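Local coordinates for protein CELL division inhibitor (Pyrococcus furiosus, PDB 1G3Q) that binds adenine nucleotides and probably hydrolyses ATP as a MinD-type P-loop ATPase implicated in cell division, at residues 131-143 and 158-172. Residues are numbered along the deposited sequence; the frame is centred on the assembly and turned at random.
Sequences MLSGEEALLVTNP and LKKAGLAILGFVLNR. With ADP (adenosine-5'-diphosphate), chain C.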
ATOM      1  N   MET A 131      -6.303   1.300  -7.896  1.00 19.22           N
ATOM      2  CA  MET A 131      -5.530   0.157  -8.370  1.00 19.70           C
ATOM      3  C   MET A 131      -5.041   0.346  -9.801  1.00 20.18           C
ATOM      4  O   MET A 131      -3.894   0.026 -10.115  1.00 20.00           O
ATOM      5  CB  MET A 131      -6.358  -1.128  -8.282  1.00 20.08           C
ATOM      6  CG  MET A 131      -6.802  -1.483  -6.872  1.00 19.90           C
ATOM      7  SD  MET A 131      -7.595  -3.098  -6.789  1.00 20.36           S
ATOM      8  CE  MET A 131      -9.182  -2.720  -7.571  1.00 20.58           C
ATOM      9  N   LEU A 132      -5.910   0.869 -10.663  1.00 20.39           N
ATOM     10  CA  LEU A 132      -5.556   1.078 -12.060  1.00 20.90           C
ATOM     11  C   LEU A 132      -4.583   2.228 -12.286  1.00 20.92           C
ATOM     12  O   LEU A 132      -4.214   2.519 -13.430  1.00 20.58           O
ATOM     13  CB  LEU A 132      -6.814   1.288 -12.906  1.00 21.46           C
ATOM     14  CG  LEU A 132      -7.698   0.045 -13.060  1.00 22.09           C
ATOM     15  CD1 LEU A 132      -8.938   0.391 -13.875  1.00 22.52           C
ATOM     16  CD2 LEU A 132      -6.908  -1.060 -13.739  1.00 22.65           C
ATOM     17  N   SER A 133      -4.174   2.883 -11.203  1.00 20.64           N
ATOM     18  CA  SER A 133      -3.215   3.980 -11.301  1.00 21.05           C
ATOM     19  C   SER A 133      -1.804   3.401 -11.280  1.00 21.06           C
ATOM     20  O   SER A 133      -0.832   4.103 -11.565  1.00 21.24           O
ATOM     21  CB  SER A 133      -3.380   4.960 -10.132  1.00 20.72           C
ATOM     22  OG  SER A 133      -4.588   5.694 -10.231  1.00 20.26           O
ATOM     23  N   GLY A 134      -1.700   2.121 -10.939  1.00 21.16           N
ATOM     24  CA  GLY A 134      -0.401   1.468 -10.883  1.00 21.88           C
ATOM     25  C   GLY A 134      -0.059   0.639 -12.113  1.00 22.40           C
ATOM     26  O   GLY A 134      -0.915   0.388 -12.960  1.00 21.95           O
ATOM     27  N   GLU A 135       1.201   0.218 -12.207  1.00 22.87           N
ATOM     28  CA  GLU A 135       1.687  -0.593 -13.325  1.00 23.79           C
ATOM     29  C   GLU A 135       1.894  -2.018 -12.828  1.00 23.56           C
ATOM     30  O   GLU A 135       1.851  -2.975 -13.602  1.00 23.92           O
ATOM     31  CB  GLU A 135       3.033  -0.069 -13.827  1.00 24.73           C
ATOM     32  CG  GLU A 135       3.084   1.414 -14.103  1.00 26.58           C
ATOM     33  CD  GLU A 135       4.511   1.909 -14.274  1.00 27.87           C
ATOM     34  OE1 GLU A 135       5.344   1.674 -13.364  1.00 28.29           O
ATOM     35  OE2 GLU A 135       4.798   2.537 -15.313  1.00 28.65           O
ATOM     36  N   GLU A 136       2.150  -2.134 -11.530  1.00 22.97           N
ATOM     37  CA  GLU A 136       2.377  -3.413 -10.875  1.00 22.55           C
ATOM     38  C   GLU A 136       1.414  -3.524  -9.704  1.00 22.15           C
ATOM     39  O   GLU A 136       0.935  -2.512  -9.189  1.00 21.85           O
ATOM     40  CB  GLU A 136       3.805  -3.484 -10.336  1.00 23.29           C
ATOM     41  CG  GLU A 136       4.895  -3.291 -11.371  1.00 24.68           C
ATOM     42  CD  GLU A 136       6.254  -3.081 -10.734  1.00 25.35           C
ATOM     43  OE1 GLU A 136       6.581  -3.809  -9.775  1.00 26.56           O
ATOM     44  OE2 GLU A 136       7.000  -2.192 -11.194  1.00 26.14           O
ATOM     45  N   ALA A 137       1.150  -4.749  -9.270  1.00 21.65           N
ATOM     46  CA  ALA A 137       0.246  -4.968  -8.154  1.00 21.75           C
ATOM     47  C   ALA A 137       0.808  -5.954  -7.138  1.00 21.64           C
ATOM     48  O   ALA A 137       1.325  -7.016  -7.494  1.00 21.45           O
ATOM     49  CB  ALA A 137      -1.108  -5.464  -8.664  1.00 21.58           C
ATOM     50  N   LEU A 138       0.714  -5.580  -5.868  1.00 21.06           N
ATOM     51  CA  LEU A 138       1.169  -6.436  -4.784  1.00 20.81           C
ATOM     52  C   LEU A 138      -0.094  -6.804  -4.022  1.00 20.64           C
ATOM     53  O   LEU A 138      -0.695  -5.960  -3.358  1.00 20.35           O
ATOM     54  CB  LEU A 138       2.139  -5.690  -3.861  1.00 20.53           C
ATOM     55  CG  LEU A 138       2.641  -6.487  -2.650  1.00 20.35           C
ATOM     56  CD1 LEU A 138       3.416  -7.708  -3.127  1.00 21.03           C
ATOM     57  CD2 LEU A 138       3.528  -5.609  -1.775  1.00 20.69           C
ATOM     58  N   LEU A 139      -0.503  -8.062  -4.130  1.00 20.65           N
ATOM     59  CA  LEU A 139      -1.709  -8.518  -3.460  1.00 20.75           C
ATOM     60  C   LEU A 139      -1.482  -8.707  -1.968  1.00 20.96           C
ATOM     61  O   LEU A 139      -0.489  -9.304  -1.551  1.00 20.83           O
ATOM     62  CB  LEU A 139      -2.189  -9.841  -4.075  1.00 21.27           C
ATOM     63  CG  LEU A 139      -2.214  -9.943  -5.605  1.00 21.48           C
ATOM     64  CD1 LEU A 139      -2.838 -11.280  -6.005  1.00 21.81           C
ATOM     65  CD2 LEU A 139      -3.007  -8.796  -6.202  1.00 21.83           C
ATOM     66  N   VAL A 140      -2.403  -8.183  -1.166  1.00 21.01           N
ATOM     67  CA  VAL A 140      -2.317  -8.318   0.281  1.00 21.22           C
ATOM     68  C   VAL A 140      -3.530  -9.117   0.739  1.00 22.20           C
ATOM     69  O   VAL A 140      -4.665  -8.773   0.412  1.00 22.04           O
ATOM     70  CB  VAL A 140      -2.323  -6.943   0.986  1.00 20.65           C
ATOM     71  CG1 VAL A 140      -2.289  -7.135   2.489  1.00 19.83           C
ATOM     72  CG2 VAL A 140      -1.123  -6.122   0.533  1.00 20.46           C
ATOM     73  N   THR A 141      -3.286 -10.183   1.489  1.00 23.52           N
ATOM     74  CA  THR A 141      -4.368 -11.033   1.960  1.00 25.14           C
ATOM     75  C   THR A 141      -4.068 -11.638   3.323  1.00 26.12           C
ATOM     76  O   THR A 141      -2.928 -11.627   3.784  1.00 26.25           O
ATOM     77  CB  THR A 141      -4.614 -12.193   0.976  1.00 25.34           C
ATOM     78  OG1 THR A 141      -5.728 -12.978   1.422  1.00 26.11           O
ATOM     79  CG2 THR A 141      -3.380 -13.084   0.900  1.00 25.79           C
ATOM     80  N   ASN A 142      -5.108 -12.159   3.964  1.00 27.60           N
ATOM     81  CA  ASN A 142      -4.959 -12.810   5.255  1.00 29.23           C
ATOM     82  C   ASN A 142      -5.130 -14.307   5.000  1.00 30.28           C
ATOM     83  O   ASN A 142      -5.553 -14.704   3.916  1.00 30.41           O
ATOM     84  CB  ASN A 142      -6.008 -12.300   6.242  1.00 29.75           C
ATOM     85  CG  ASN A 142      -5.863 -10.815   6.522  1.00 30.63           C
ATOM     86  OD1 ASN A 142      -4.750 -10.282   6.547  1.00 31.01           O
ATOM     87  ND2 ASN A 142      -6.985 -10.140   6.749  1.00 31.07           N
ATOM     88  N   PRO A 143      -4.791 -15.153   5.987  1.00 31.25           N
ATOM     89  CA  PRO A 143      -4.905 -16.612   5.854  1.00 32.12           C
ATOM     90  C   PRO A 143      -6.321 -17.196   5.788  1.00 32.85           C
ATOM     91  O   PRO A 143      -6.522 -18.359   6.135  1.00 33.43           O
ATOM     92  CB  PRO A 143      -4.135 -17.131   7.072  1.00 32.03           C
ATOM     93  CG  PRO A 143      -3.168 -16.021   7.378  1.00 31.68           C
ATOM     94  CD  PRO A 143      -4.035 -14.806   7.201  1.00 31.57           C
ATOM     95  N   LEU A 158      -6.948  -7.107 -12.286  1.00 27.81           N
ATOM     96  CA  LEU A 158      -5.819  -6.224 -12.549  1.00 28.20           C
ATOM     97  C   LEU A 158      -4.913  -6.802 -13.633  1.00 28.54           C
ATOM     98  O   LEU A 158      -4.378  -6.068 -14.459  1.00 28.58           O
ATOM     99  CB  LEU A 158      -5.018  -5.991 -11.264  1.00 27.19           C
ATOM    100  CG  LEU A 158      -5.778  -5.283 -10.137  1.00 26.83           C
ATOM    101  CD1 LEU A 158      -4.878  -5.143  -8.918  1.00 26.42           C
ATOM    102  CD2 LEU A 158      -6.253  -3.917 -10.616  1.00 26.28           C
ATOM    103  N   LYS A 159      -4.740  -8.118 -13.622  1.00 29.73           N
ATOM    104  CA  LYS A 159      -3.900  -8.769 -14.621  1.00 30.80           C
ATOM    105  C   LYS A 159      -4.471  -8.510 -16.014  1.00 31.11           C
ATOM    106  O   LYS A 159      -3.735  -8.176 -16.946  1.00 31.24           O
ATOM    107  CB  LYS A 159      -3.836 -10.274 -14.360  1.00 31.54           C
ATOM    108  CG  LYS A 159      -2.871 -11.012 -15.271  1.00 33.05           C
ATOM    109  CD  LYS A 159      -2.857 -12.499 -14.964  1.00 34.40           C
ATOM    110  CE  LYS A 159      -1.855 -13.233 -15.845  1.00 35.07           C
ATOM    111  NZ  LYS A 159      -1.898 -14.702 -15.606  1.00 35.89           N
ATOM    112  N   LYS A 160      -5.787  -8.657 -16.145  1.00 31.26           N
ATOM    113  CA  LYS A 160      -6.460  -8.435 -17.420  1.00 31.75           C
ATOM    114  C   LYS A 160      -6.415  -6.958 -17.801  1.00 31.70           C
ATOM    115  O   LYS A 160      -6.429  -6.613 -18.985  1.00 31.83           O
ATOM    116  CB  LYS A 160      -7.915  -8.910 -17.338  1.00 32.36           C
ATOM    117  CG  LYS A 160      -8.057 -10.403 -17.057  1.00 33.78           C
ATOM    118  CD  LYS A 160      -9.516 -10.828 -16.936  1.00 34.86           C
ATOM    119  CE  LYS A 160      -9.630 -12.329 -16.722  1.00 35.40           C
ATOM    120  NZ  LYS A 160     -11.041 -12.775 -16.561  1.00 36.38           N
ATOM    121  N   ALA A 161      -6.356  -6.090 -16.794  1.00 31.22           N
ATOM    122  CA  ALA A 161      -6.304  -4.652 -17.032  1.00 30.90           C
ATOM    123  C   ALA A 161      -4.925  -4.220 -17.525  1.00 30.47           C
ATOM    124  O   ALA A 161      -4.733  -3.072 -17.926  1.00 30.39           O
ATOM    125  CB  ALA A 161      -6.669  -3.896 -15.758  1.00 30.97           C
ATOM    126  N   GLY A 162      -3.964  -5.139 -17.483  1.00 30.13           N
ATOM    127  CA  GLY A 162      -2.628  -4.819 -17.953  1.00 29.65           C
ATOM    128  C   GLY A 162      -1.537  -4.699 -16.902  1.00 29.52           C
ATOM    129  O   GLY A 162      -0.369  -4.529 -17.250  1.00 29.78           O
ATOM    130  N   LEU A 163      -1.895  -4.787 -15.625  1.00 28.82           N
ATOM    131  CA  LEU A 163      -0.901  -4.676 -14.561  1.00 27.95           C
ATOM    132  C   LEU A 163      -0.095  -5.949 -14.341  1.00 27.62           C
ATOM    133  O   LEU A 163      -0.621  -7.060 -14.430  1.00 27.20           O
ATOM    134  CB  LEU A 163      -1.564  -4.292 -13.231  1.00 27.86           C
ATOM    135  CG  LEU A 163      -2.169  -2.897 -13.065  1.00 27.62           C
ATOM    136  CD1 LEU A 163      -3.482  -2.800 -13.829  1.00 27.14           C
ATOM    137  CD2 LEU A 163      -2.398  -2.629 -11.577  1.00 27.22           C
ATOM    138  N   ALA A 164       1.189  -5.773 -14.041  1.00 27.22           N
ATOM    139  CA  ALA A 164       2.076  -6.893 -13.763  1.00 26.98           C
ATOM    140  C   ALA A 164       1.853  -7.285 -12.308  1.00 26.88           C
ATOM    141  O   ALA A 164       2.057  -6.471 -11.400  1.00 27.08           O
ATOM    142  CB  ALA A 164       3.527  -6.478 -13.979  1.00 26.89           C
ATOM    143  N   ILE A 165       1.420  -8.521 -12.082  1.00 26.31           N
ATOM    144  CA  ILE A 165       1.166  -8.993 -10.729  1.00 25.52           C
ATOM    145  C   ILE A 165       2.451  -9.557 -10.136  1.00 25.47           C
ATOM    146  O   ILE A 165       2.891 -10.653 -10.494  1.00 25.34           O
ATOM    147  CB  ILE A 165       0.081 -10.086 -10.709  1.00 25.84           C
ATOM    148  CG1 ILE A 165      -1.099  -9.671 -11.595  1.00 25.77           C
ATOM    149  CG2 ILE A 165      -0.382 -10.324  -9.278  1.00 25.53           C
ATOM    150  CD1 ILE A 165      -1.731  -8.332 -11.228  1.00 26.26           C
ATOM    151  N   LEU A 166       3.048  -8.796  -9.226  1.00 24.68           N
ATOM    152  CA  LEU A 166       4.296  -9.181  -8.578  1.00 23.92           C
ATOM    153  C   LEU A 166       4.162 -10.441  -7.739  1.00 23.59           C
ATOM    154  O   LEU A 166       5.076 -11.266  -7.685  1.00 23.20           O
ATOM    155  CB  LEU A 166       4.788  -8.041  -7.685  1.00 23.97           C
ATOM    156  CG  LEU A 166       5.080  -6.702  -8.359  1.00 24.04           C
ATOM    157  CD1 LEU A 166       5.457  -5.671  -7.302  1.00 24.25           C
ATOM    158  CD2 LEU A 166       6.207  -6.871  -9.362  1.00 24.92           C
ATOM    159  N   GLY A 167       3.018 -10.577  -7.079  1.00 23.15           N
ATOM    160  CA  GLY A 167       2.779 -11.723  -6.224  1.00 22.63           C
ATOM    161  C   GLY A 167       1.927 -11.276  -5.055  1.00 22.40           C
ATOM    162  O   GLY A 167       1.249 -10.251  -5.146  1.00 21.87           O
ATOM    163  N   PHE A 168       1.957 -12.018  -3.952  1.00 22.21           N
ATOM    164  CA  PHE A 168       1.152 -11.641  -2.802  1.00 22.82           C
ATOM    165  C   PHE A 168       1.879 -11.725  -1.466  1.00 22.80           C
ATOM    166  O   PHE A 168       2.923 -12.369  -1.340  1.00 22.61           O
ATOM    167  CB  PHE A 168      -0.127 -12.489  -2.754  1.00 23.27           C
ATOM    168  CG  PHE A 168       0.074 -13.889  -2.229  1.00 24.04           C
ATOM    169  CD1 PHE A 168      -0.321 -14.225  -0.937  1.00 24.04           C
ATOM    170  CD2 PHE A 168       0.633 -14.880  -3.035  1.00 24.39           C
ATOM    171  CE1 PHE A 168      -0.169 -15.524  -0.452  1.00 24.53           C
ATOM    172  CE2 PHE A 168       0.792 -16.184  -2.560  1.00 24.29           C
ATOM    173  CZ  PHE A 168       0.390 -16.507  -1.267  1.00 24.55           C
ATOM    174  N   VAL A 169       1.308 -11.047  -0.477  1.00 22.65           N
ATOM    175  CA  VAL A 169       1.843 -11.028   0.875  1.00 22.32           C
ATOM    176  C   VAL A 169       0.805 -11.687   1.770  1.00 22.37           C
ATOM    177  O   VAL A 169      -0.375 -11.336   1.724  1.00 22.28           O
ATOM    178  CB  VAL A 169       2.069  -9.580   1.376  1.00 22.53           C
ATOM    179  CG1 VAL A 169       2.505  -9.594   2.839  1.00 21.80           C
ATOM    180  CG2 VAL A 169       3.117  -8.885   0.515  1.00 22.41           C
ATOM    181  N   LEU A 170       1.238 -12.656   2.568  1.00 22.40           N
ATOM    182  CA  LEU A 170       0.332 -13.337   3.484  1.00 22.64           C
ATOM    183  C   LEU A 170       0.512 -12.633   4.819  1.00 22.65           C
ATOM    184  O   LEU A 170       1.437 -12.932   5.570  1.00 22.66           O
ATOM    185  CB  LEU A 170       0.703 -14.816   3.615  1.00 22.57           C
ATOM    186  CG  LEU A 170      -0.214 -15.676   4.489  1.00 22.50           C
ATOM    187  CD1 LEU A 170      -1.622 -15.691   3.904  1.00 22.70           C
ATOM    188  CD2 LEU A 170       0.344 -17.092   4.564  1.00 22.77           C
ATOM    189  N   ASN A 171      -0.377 -11.690   5.106  1.00 22.86           N
ATOM    190  CA  ASN A 171      -0.288 -10.919   6.336  1.00 23.30           C
ATOM    191  C   ASN A 171      -1.111 -11.475   7.493  1.00 24.13           C
ATOM    192  O   ASN A 171      -2.074 -12.220   7.297  1.00 24.04           O
ATOM    193  CB  ASN A 171      -0.686  -9.466   6.050  1.00 22.19           C
ATOM    194  CG  ASN A 171      -0.470  -8.556   7.242  1.00 22.16           C
ATOM    195  OD1 ASN A 171       0.536  -8.664   7.943  1.00 21.25           O
ATOM    196  ND2 ASN A 171      -1.408  -7.642   7.469  1.00 21.28           N
ATOM    197  N   ARG A 172      -0.702 -11.106   8.704  1.00 25.20           N
ATOM    198  CA  ARG A 172      -1.370 -11.522   9.929  1.00 26.24           C
ATOM    199  C   ARG A 172      -1.374 -13.038  10.117  1.00 27.07           C
ATOM    200  O   ARG A 172      -2.338 -13.611  10.627  1.00 26.72           O
ATOM    201  CB  ARG A 172      -2.797 -10.973   9.937  1.00 27.03           C
ATOM    202  CG  ARG A 172      -2.860  -9.535   9.436  1.00 27.68           C
ATOM    203  CD  ARG A 172      -4.081  -8.796   9.929  1.00 28.14           C
ATOM    204  NE  ARG A 172      -4.075  -8.631  11.381  1.00 28.32           N
ATOM    205  CZ  ARG A 172      -4.944  -7.877  12.044  1.00 28.12           C
ATOM    206  NH1 ARG A 172      -5.883  -7.215  11.385  1.00 28.51           N
ATOM    207  NH2 ARG A 172      -4.884  -7.794  13.366  1.00 28.57           N
TER
HETATM  208  PB  ADP C 238      -6.278  -2.015   5.650  1.00 18.51           P
HETATM  209  O1B ADP C 238      -7.669  -1.678   5.875  1.00 18.62           O
HETATM  210  O2B ADP C 238      -6.185  -3.204   4.790  1.00 17.61           O
HETATM  211  O3B ADP C 238      -5.312  -0.809   5.053  1.00 17.20           O
HETATM  212  PA  ADP C 238      -4.588  -1.788   7.908  1.00 18.69           P
HETATM  213  O1A ADP C 238      -4.953  -0.519   8.437  1.00 17.45           O
HETATM  214  O2A ADP C 238      -3.308  -1.793   7.251  1.00 18.14           O
HETATM  215  O3A ADP C 238      -5.640  -2.404   7.005  1.00 18.24           O
HETATM  216  O5' ADP C 238      -4.511  -2.720   9.085  1.00 17.70           O
HETATM  217  C5' ADP C 238      -5.640  -2.971  10.008  1.00 18.36           C
HETATM  218  C4' ADP C 238      -5.195  -3.037  11.424  1.00 18.67           C
HETATM  219  O4' ADP C 238      -4.496  -4.283  11.710  1.00 19.06           O
HETATM  220  C3' ADP C 238      -4.229  -1.970  11.835  1.00 19.08           C
HETATM  221  O3' ADP C 238      -4.606  -1.415  13.093  1.00 19.96           O
HETATM  222  C2' ADP C 238      -2.885  -2.622  11.953  1.00 18.91           C
HETATM  223  O2' ADP C 238      -2.013  -2.077  12.940  1.00 18.49           O
HETATM  224  C1' ADP C 238      -3.171  -4.031  12.254  1.00 18.98           C
HETATM  225  N9  ADP C 238      -2.281  -4.998  11.553  1.00 18.66           N
HETATM  226  C8  ADP C 238      -1.988  -5.205  10.196  1.00 18.53           C
HETATM  227  N7  ADP C 238      -1.143  -6.161   9.940  1.00 18.53           N
HETATM  228  C5  ADP C 238      -0.831  -6.646  11.190  1.00 18.56           C
HETATM  229  C6  ADP C 238       0.035  -7.689  11.624  1.00 18.87           C
HETATM  230  N6  ADP C 238       0.724  -8.397  10.728  1.00 18.65           N
HETATM  231  N1  ADP C 238       0.135  -7.940  12.995  1.00 18.76           N
HETATM  232  C2  ADP C 238      -0.582  -7.198  13.894  1.00 19.29           C
HETATM  233  N3  ADP C 238      -1.426  -6.189  13.566  1.00 18.62           N
HETATM  234  C4  ADP C 238      -1.511  -5.957  12.199  1.00 18.86           C
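In the beta-alpha-beta unit made of strand 136-141, helix 145-160 and strand 164-173, the two strands lie next to each other and parallel, joined by a ladder of seven backbone hydrogen bonds from Ala-164 N on Glu-135 O to Asn-171 N on Thr-141 O. Between Ile-165 and Phe-168 the register slips by one residue: Leu-166 N donates to Ala-137 O (3.0 Å), while Leu-139 N donates to Gly-167 O. Gly-167 has a positive phi, at which a CB would press on the preceding carbonyl. On the face covered by helix 145-160, CD1 of Leu-158 lies 3.8 Å from Ala-137 CB, and its CD2 meets Met-131 CB, the two longer side chains crossing nearly at right angles. Leu-163 packs against the turn 131-134, its CD2 3.4 Å from Met-131 O. Farther along, the Phe-168 ring meets Thr-141 CG2 obliquely through CD1 (3.7 Å); Thr-141 OG1, turned anti to the backbone N (chi1 -177°), donates to Asn-142 O. On the other face Leu-138 CD1 packs against Val-169 CG2, and Glu-136, salt-bridged to Arg-3, lies across Leu-166. At the C-terminal end of strand 164-173, Asn-171 reads the adenine with both halves of its amide: OD1 accepts from ADP N6 (2.8 Å) and ND2 donates to N7 (2.9 Å, 167°). Bent at chi3 (65°), Arg-172 lays one guanidinium face over the nucleotide near C4 and O4', while NE pairs with Glu-199. A serine in place of Arg-172 would probably take the flat group off C4 and O4' and cost Glu-199 this salt bridge. A parallel beta-alpha-beta unit with the nucleotide at the C-terminal edge of the sheet is typical of the P-loop NTPase fold.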